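Pheromone response PrgU-like domain-containing protein (Enterococcus faecalis, PDB 2GMQ) is of unknown function but, as a plasmid-encoded PrgU-like protein of the PUA clan, is probably linked to the enterococcal pheromone response. Local coordinates at residues I16-K21 and N41-E46; T62-I67 and F97-P102. One frame throughout, in Å; residues are numbered along the deposited sequence.

Contact 1: I16-K21 and N41-E46; sequences IAIQEK and NTRAME
Arg43 alone carries the helix 41-50 side of this contact, its guanidinium lying beside Ile18 and Gln19 at the end of strand 15-19. The Arg43 chain leaves the helix with CG anti to the backbone N (chi1 -175°) and then bends at its second torsion, which sets NH1 beside Gln19 and Ile18. NH1 lies 4.2 Å from Gln19 CG, and this methylene sits at the guanidinium edge, near its plane. Ile18 CG2 approaches the same nitrogen obliquely, 4.3 Å from Arg43 NH1. The amide plane of Gln19 is turned 79° from that of the guanidinium. No hydrogen bond joins the two segments directly. A shared acceptor couples them instead, since Asp22 OD2, just beyond the strand, accepts from Gln19 NE2 and forms a salt bridge with Arg43 NH1. Gln52 OE1 takes a bond from Arg43 NH2, so several partners fix the rotation of the guanidinium. One turn further on, Glu46 OE2 lies 2.9 Å from Arg43 NE in a salt bridge whose hydrogen bond is weak and bent (119°). Glu46 OE2 also meets Arg43 NH2 of the second subunit, and Glu46 OE1 accepts from Gln19 N of that chain, with the reciprocal bonds formed in return. The contact thus belongs to a reciprocal salt-bridge network across the interface of two copies of the protein, where helix 41-50 lies beside strand 15-19, outermost in the mixed sheet within its own chain.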
loop_
_atom_site.group_PDB
_atom_site.type_symbol
_atom_site.label_atom_id
_atom_site.label_comp_id
_atom_site.label_asym_id
_atom_site.label_seq_id
_atom_site.Cartn_x
_atom_site.Cartn_y
_atom_site.Cartn_z
ATOM N N ILE A 16 23.471 -8.533 -4.152
ATOM C CA ILE A 16 22.312 -8.897 -3.364
ATOM C C ILE A 16 21.083 -8.283 -4.037
ATOM O O ILE A 16 21.160 -7.106 -4.501
ATOM C CB ILE A 16 22.434 -8.430 -1.890
ATOM C CG1 ILE A 16 21.139 -8.856 -1.153
ATOM C CG2 ILE A 16 22.426 -6.883 -1.811
ATOM C CD1 ILE A 16 21.180 -8.786 0.407
ATOM N N ALA A 17 19.993 -9.073 -4.158
ATOM C CA ALA A 17 18.772 -8.569 -4.751
ATOM C C ALA A 17 17.932 -7.993 -3.582
ATOM O O ALA A 17 17.842 -8.636 -2.508
ATOM C CB ALA A 17 18.002 -9.672 -5.438
ATOM N N ILE A 18 17.362 -6.810 -3.784
ATOM C CA ILE A 18 16.364 -6.312 -2.835
ATOM C C ILE A 18 15.167 -5.792 -3.592
ATOM O O ILE A 18 15.327 -5.067 -4.627
ATOM C CB ILE A 18 17.013 -5.199 -1.974
ATOM C CG1 ILE A 18 18.333 -5.617 -1.350
ATOM C CG2 ILE A 18 15.997 -4.638 -0.964
ATOM C CD1 ILE A 18 18.973 -4.593 -0.426
ATOM N N GLN A 19 13.961 -6.213 -3.204
ATOM C CA GLN A 19 12.731 -5.698 -3.808
ATOM C C GLN A 19 12.605 -4.206 -3.573
ATOM O O GLN A 19 12.887 -3.675 -2.523
ATOM C CB GLN A 19 11.462 -6.447 -3.372
ATOM C CG GLN A 19 11.310 -6.569 -1.881
ATOM C CD GLN A 19 10.087 -7.383 -1.468
ATOM O OE1 GLN A 19 9.288 -7.850 -2.310
ATOM N NE2 GLN A 19 9.828 -7.392 -0.149
ATOM N N GLU A 20 12.337 -3.507 -4.663
ATOM C CA GLU A 20 12.235 -2.069 -4.625
ATOM C C GLU A 20 11.317 -1.554 -3.487
ATOM O O GLU A 20 11.557 -0.462 -2.930
ATOM C CB GLU A 20 11.688 -1.590 -5.969
ATOM C CG GLU A 20 11.772 -0.114 -6.137
ATOM C CD GLU A 20 10.483 0.598 -5.704
ATOM O OE1 GLU A 20 9.460 -0.002 -5.260
ATOM O OE2 GLU A 20 10.477 1.819 -5.829
ATOM N N LYS A 21 10.206 -2.261 -3.144
ATOM C CA LYS A 21 9.272 -1.776 -2.151
ATOM C C LYS A 21 9.876 -1.689 -0.761
ATOM O O LYS A 21 9.247 -1.132 0.142
ATOM C CB LYS A 21 7.996 -2.642 -2.126
ATOM C CG LYS A 21 8.165 -4.116 -1.834
ATOM C CD LYS A 21 6.894 -4.872 -1.567
ATOM C CE LYS A 21 6.438 -5.721 -2.738
ATOM N NZ LYS A 21 5.132 -6.517 -2.472
ATOM N N ASN A 41 12.367 0.296 7.548
ATOM C CA ASN A 41 12.560 -0.200 8.900
ATOM C C ASN A 41 12.164 -1.664 9.092
ATOM O O ASN A 41 12.892 -2.435 9.752
ATOM C CB ASN A 41 11.811 0.656 9.957
ATOM C CG ASN A 41 12.366 2.079 10.079
ATOM O OD1 ASN A 41 13.201 2.566 9.311
ATOM N ND2 ASN A 41 11.870 2.758 11.096
ATOM N N THR A 42 11.024 -2.066 8.533
ATOM C CA THR A 42 10.539 -3.466 8.763
ATOM C C THR A 42 11.505 -4.491 8.144
ATOM O O THR A 42 11.948 -5.427 8.803
ATOM C CB THR A 42 9.137 -3.653 8.171
ATOM O OG1 THR A 42 8.276 -2.684 8.827
ATOM C CG2 THR A 42 8.597 -5.042 8.618
ATOM N N ARG A 43 11.866 -4.233 6.915
ATOM C CA ARG A 43 12.829 -5.099 6.193
ATOM C C ARG A 43 14.172 -5.076 6.974
ATOM O O ARG A 43 14.825 -6.102 7.088
ATOM C CB ARG A 43 13.029 -4.696 4.728
ATOM C CG ARG A 43 13.998 -5.779 3.981
ATOM C CD ARG A 43 13.384 -7.207 4.067
ATOM N NE ARG A 43 14.296 -8.203 3.484
ATOM C CZ ARG A 43 14.472 -8.425 2.158
ATOM N NH1 ARG A 43 13.842 -7.683 1.272
ATOM N NH2 ARG A 43 15.369 -9.326 1.746
ATOM N N ALA A 44 14.618 -3.921 7.471
ATOM C CA ALA A 44 15.919 -3.894 8.177
ATOM C C ALA A 44 15.871 -4.803 9.418
ATOM O O ALA A 44 16.878 -5.485 9.737
ATOM C CB ALA A 44 16.310 -2.539 8.560
HETATM N N MSE A 45 14.726 -4.793 10.132
HETATM C CA MSE A 45 14.589 -5.648 11.295
HETATM C C MSE A 45 14.617 -7.107 10.884
HETATM O O MSE A 45 15.322 -7.890 11.482
HETATM C CB MSE A 45 13.324 -5.323 12.070
HETATM C CG MSE A 45 13.245 -6.115 13.372
HETATM SE SE MSE A 45 14.602 -5.591 14.751
HETATM C CE MSE A 45 13.632 -4.028 15.456
ATOM N N GLU A 46 13.885 -7.469 9.844
ATOM C CA GLU A 46 13.995 -8.812 9.302
ATOM C C GLU A 46 15.449 -9.178 8.982
ATOM O O GLU A 46 15.845 -10.266 9.368
ATOM C CB GLU A 46 13.095 -8.916 8.041
ATOM C CG GLU A 46 12.849 -10.325 7.601
ATOM C CD GLU A 46 12.721 -10.353 6.075
ATOM O OE1 GLU A 46 11.554 -10.409 5.650
ATOM O OE2 GLU A 46 13.781 -10.330 5.376
#

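Contact 2: T62-I67 and F97-P102; sequences TTLNII and FFIKTP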
loop_
_atom_site.group_PDB
_atom_site.type_symbol
_atom_site.label_atom_id
_atom_site.label_comp_id
_atom_site.label_asym_id
_atom_site.label_seq_id
_atom_site.Cartn_x
_atom_site.Cartn_y
_atom_site.Cartn_z
ATOM N N THR A 62 28.842 -5.304 -3.785
ATOM C CA THR A 62 29.254 -4.419 -4.876
ATOM C C THR A 62 28.078 -4.018 -5.808
ATOM O O THR A 62 28.207 -3.041 -6.547
ATOM C CB THR A 62 30.319 -5.084 -5.728
ATOM O OG1 THR A 62 29.803 -6.303 -6.311
ATOM C CG2 THR A 62 31.520 -5.363 -4.876
ATOM N N THR A 63 26.990 -4.790 -5.784
ATOM C CA THR A 63 25.868 -4.645 -6.685
ATOM C C THR A 63 24.540 -4.944 -5.970
ATOM O O THR A 63 24.421 -5.962 -5.234
ATOM C CB THR A 63 26.022 -5.711 -7.799
ATOM O OG1 THR A 63 27.293 -5.506 -8.414
ATOM C CG2 THR A 63 24.908 -5.506 -8.853
ATOM N N LEU A 64 23.582 -4.048 -6.164
ATOM C CA LEU A 64 22.189 -4.310 -5.705
ATOM C C LEU A 64 21.384 -4.615 -6.950
ATOM O O LEU A 64 21.442 -3.848 -7.953
ATOM C CB LEU A 64 21.543 -3.097 -5.050
ATOM C CG LEU A 64 22.199 -2.470 -3.850
ATOM C CD1 LEU A 64 21.295 -1.385 -3.271
ATOM C CD2 LEU A 64 22.663 -3.501 -2.781
ATOM N N ASN A 65 20.664 -5.748 -6.892
ATOM C CA ASN A 65 19.727 -6.113 -7.975
ATOM C C ASN A 65 18.307 -5.703 -7.534
ATOM O O ASN A 65 17.674 -6.408 -6.708
ATOM C CB ASN A 65 19.860 -7.590 -8.252
ATOM C CG ASN A 65 19.112 -8.051 -9.470
ATOM O OD1 ASN A 65 18.667 -7.244 -10.305
ATOM N ND2 ASN A 65 18.991 -9.384 -9.621
ATOM N N ILE A 66 17.814 -4.576 -8.050
ATOM C CA ILE A 66 16.520 -4.056 -7.631
ATOM C C ILE A 66 15.405 -4.796 -8.333
ATOM O O ILE A 66 15.413 -4.917 -9.562
ATOM C CB ILE A 66 16.409 -2.456 -7.778
ATOM C CG1 ILE A 66 17.495 -1.882 -6.817
ATOM C CG2 ILE A 66 15.017 -2.026 -7.440
ATOM C CD1 ILE A 66 17.700 -0.407 -6.895
ATOM N N ILE A 67 14.486 -5.331 -7.539
ATOM C CA ILE A 67 13.404 -6.177 -8.077
ATOM C C ILE A 67 12.039 -5.504 -7.947
ATOM O O ILE A 67 11.668 -5.054 -6.827
ATOM C CB ILE A 67 13.283 -7.543 -7.170
ATOM C CG1 ILE A 67 14.636 -8.278 -6.973
ATOM C CG2 ILE A 67 12.197 -8.449 -7.794
ATOM C CD1 ILE A 67 15.278 -8.492 -8.459
ATOM N N PHE A 97 22.945 2.356 0.953
ATOM C CA PHE A 97 23.964 2.121 -0.120
ATOM C C PHE A 97 24.000 3.336 -1.006
ATOM O O PHE A 97 22.932 3.911 -1.297
ATOM C CB PHE A 97 23.565 0.940 -0.982
ATOM C CG PHE A 97 23.580 -0.346 -0.217
ATOM C CD1 PHE A 97 24.774 -1.090 -0.109
ATOM C CD2 PHE A 97 22.370 -0.826 0.371
ATOM C CE1 PHE A 97 24.833 -2.301 0.618
ATOM C CE2 PHE A 97 22.401 -2.051 1.115
ATOM C CZ PHE A 97 23.606 -2.790 1.233
ATOM N N PHE A 98 25.201 3.677 -1.453
ATOM C CA PHE A 98 25.342 4.832 -2.346
ATOM C C PHE A 98 25.524 4.281 -3.725
ATOM O O PHE A 98 26.387 3.427 -3.952
ATOM C CB PHE A 98 26.483 5.725 -1.979
ATOM C CG PHE A 98 26.232 6.492 -0.666
ATOM C CD1 PHE A 98 25.848 7.829 -0.709
ATOM C CD2 PHE A 98 26.270 5.827 0.534
ATOM C CE1 PHE A 98 25.583 8.538 0.492
ATOM C CE2 PHE A 98 26.014 6.504 1.796
ATOM C CZ PHE A 98 25.657 7.858 1.767
ATOM N N ILE A 99 24.691 4.769 -4.619
ATOM C CA ILE A 99 24.635 4.159 -5.952
ATOM C C ILE A 99 25.745 4.704 -6.851
ATOM O O ILE A 99 25.789 5.917 -7.089
ATOM C CB ILE A 99 23.264 4.353 -6.563
ATOM C CG1 ILE A 99 22.132 3.711 -5.715
ATOM C CG2 ILE A 99 23.183 3.679 -7.932
ATOM C CD1 ILE A 99 22.475 2.326 -5.249
ATOM N N LYS A 100 26.510 3.784 -7.463
ATOM C CA LYS A 100 27.564 4.132 -8.434
ATOM C C LYS A 100 27.088 4.133 -9.906
ATOM O O LYS A 100 27.432 5.066 -10.702
ATOM C CB LYS A 100 28.712 3.116 -8.249
ATOM C CG LYS A 100 29.842 3.281 -9.353
ATOM C CD LYS A 100 31.107 2.648 -8.964
ATOM C CE LYS A 100 30.982 1.165 -8.852
ATOM N NZ LYS A 100 32.345 0.511 -8.597
ATOM N N THR A 101 26.391 3.078 -10.289
ATOM C CA THR A 101 25.825 3.077 -11.690
ATOM C C THR A 101 24.913 4.297 -11.878
ATOM O O THR A 101 23.902 4.484 -11.169
ATOM C CB THR A 101 25.039 1.842 -11.906
ATOM O OG1 THR A 101 25.924 0.723 -11.725
ATOM C CG2 THR A 101 24.328 1.909 -13.321
ATOM N N PRO A 102 25.219 5.173 -12.863
ATOM C CA PRO A 102 24.298 6.309 -13.087
ATOM C C PRO A 102 22.940 5.870 -13.607
ATOM O O PRO A 102 22.842 5.068 -14.584
ATOM C CB PRO A 102 25.077 7.205 -14.114
ATOM C CG PRO A 102 26.466 6.724 -13.970
ATOM C CD PRO A 102 26.380 5.246 -13.780
HETATM O O HOH W 1 30.923 -1.474 -7.111
#
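Two beta-sheets meet here through the hydrophobic core: strand 63-68, the middle strand of a three-stranded mixed sheet, packs on strand 94-98 of the antiparallel four-stranded sheet. Leu64 and Phe97 make the principal contact, with their CA atoms 8.7 Å apart, the nearest such pair of the two segments. This spacing is filled by side chains, and no backbone hydrogen bond crosses it. In the conformer of Leu64 described here, both methyls lie over the same face of the phenyl ring. CD2 sits over the middle of that face, 3.9 Å from the Phe97 ring centroid and only 1° off the ring normal, a CH-pi contact over the face. The other methyl sits out past the rim beside CG and CD2 of the ring, where Leu64 CD1 comes to 3.8 Å from Phe97 CD2 and 4.0 Å from Phe97 CB. In Phe97, CG is anti to the carbonyl carbon (chi1 -66°), and the ring, turned nearly perpendicular at chi2 (-87°), presents its face to the leucine. Ile99 joins from beyond Phe97, its CD1 4.4 Å from Leu64 CD1, so that one methyl of the leucine touches two residues of the opposing segment. Val37 of strand 34-39 packs on both Leu64 and Phe97, and Ile16 of strand 15-19 flanks Leu64. At the margin a water bridges the segments: it donates to Thr62 O at 3.2 Å and accepts from Lys100 NZ at 2.9 Å. With this water bridge at its polar edge, the CH-pi packing of leucine on phenylalanine joins the mixed and antiparallel sheets of the PrgU-like fold through their side chains.

The two contacts lie in series along the chain, contact 1 closing before contact 2 opens, with centres about 14 Å apart. They share the mixed sheet, in which strands 15-19 and 63-68 are parallel neighbours: Ile16 O and Asn65 N are 2.8 Å apart and Glu20 N and Ile67 O 2.7 Å, both probable hydrogen bonds. Ile16 CG2 also packs 3.5 Å from Leu64 CD2 in the leucine conformer described. Helix 41-50 precedes strand 63-68 in the chain, and the shared sheet lies between the Arg43 site near the second subunit and the apolar packing of the two sheets. Contact 1 lies at the second subunit; in contact 2 only Asn65 and Ile67 reach it.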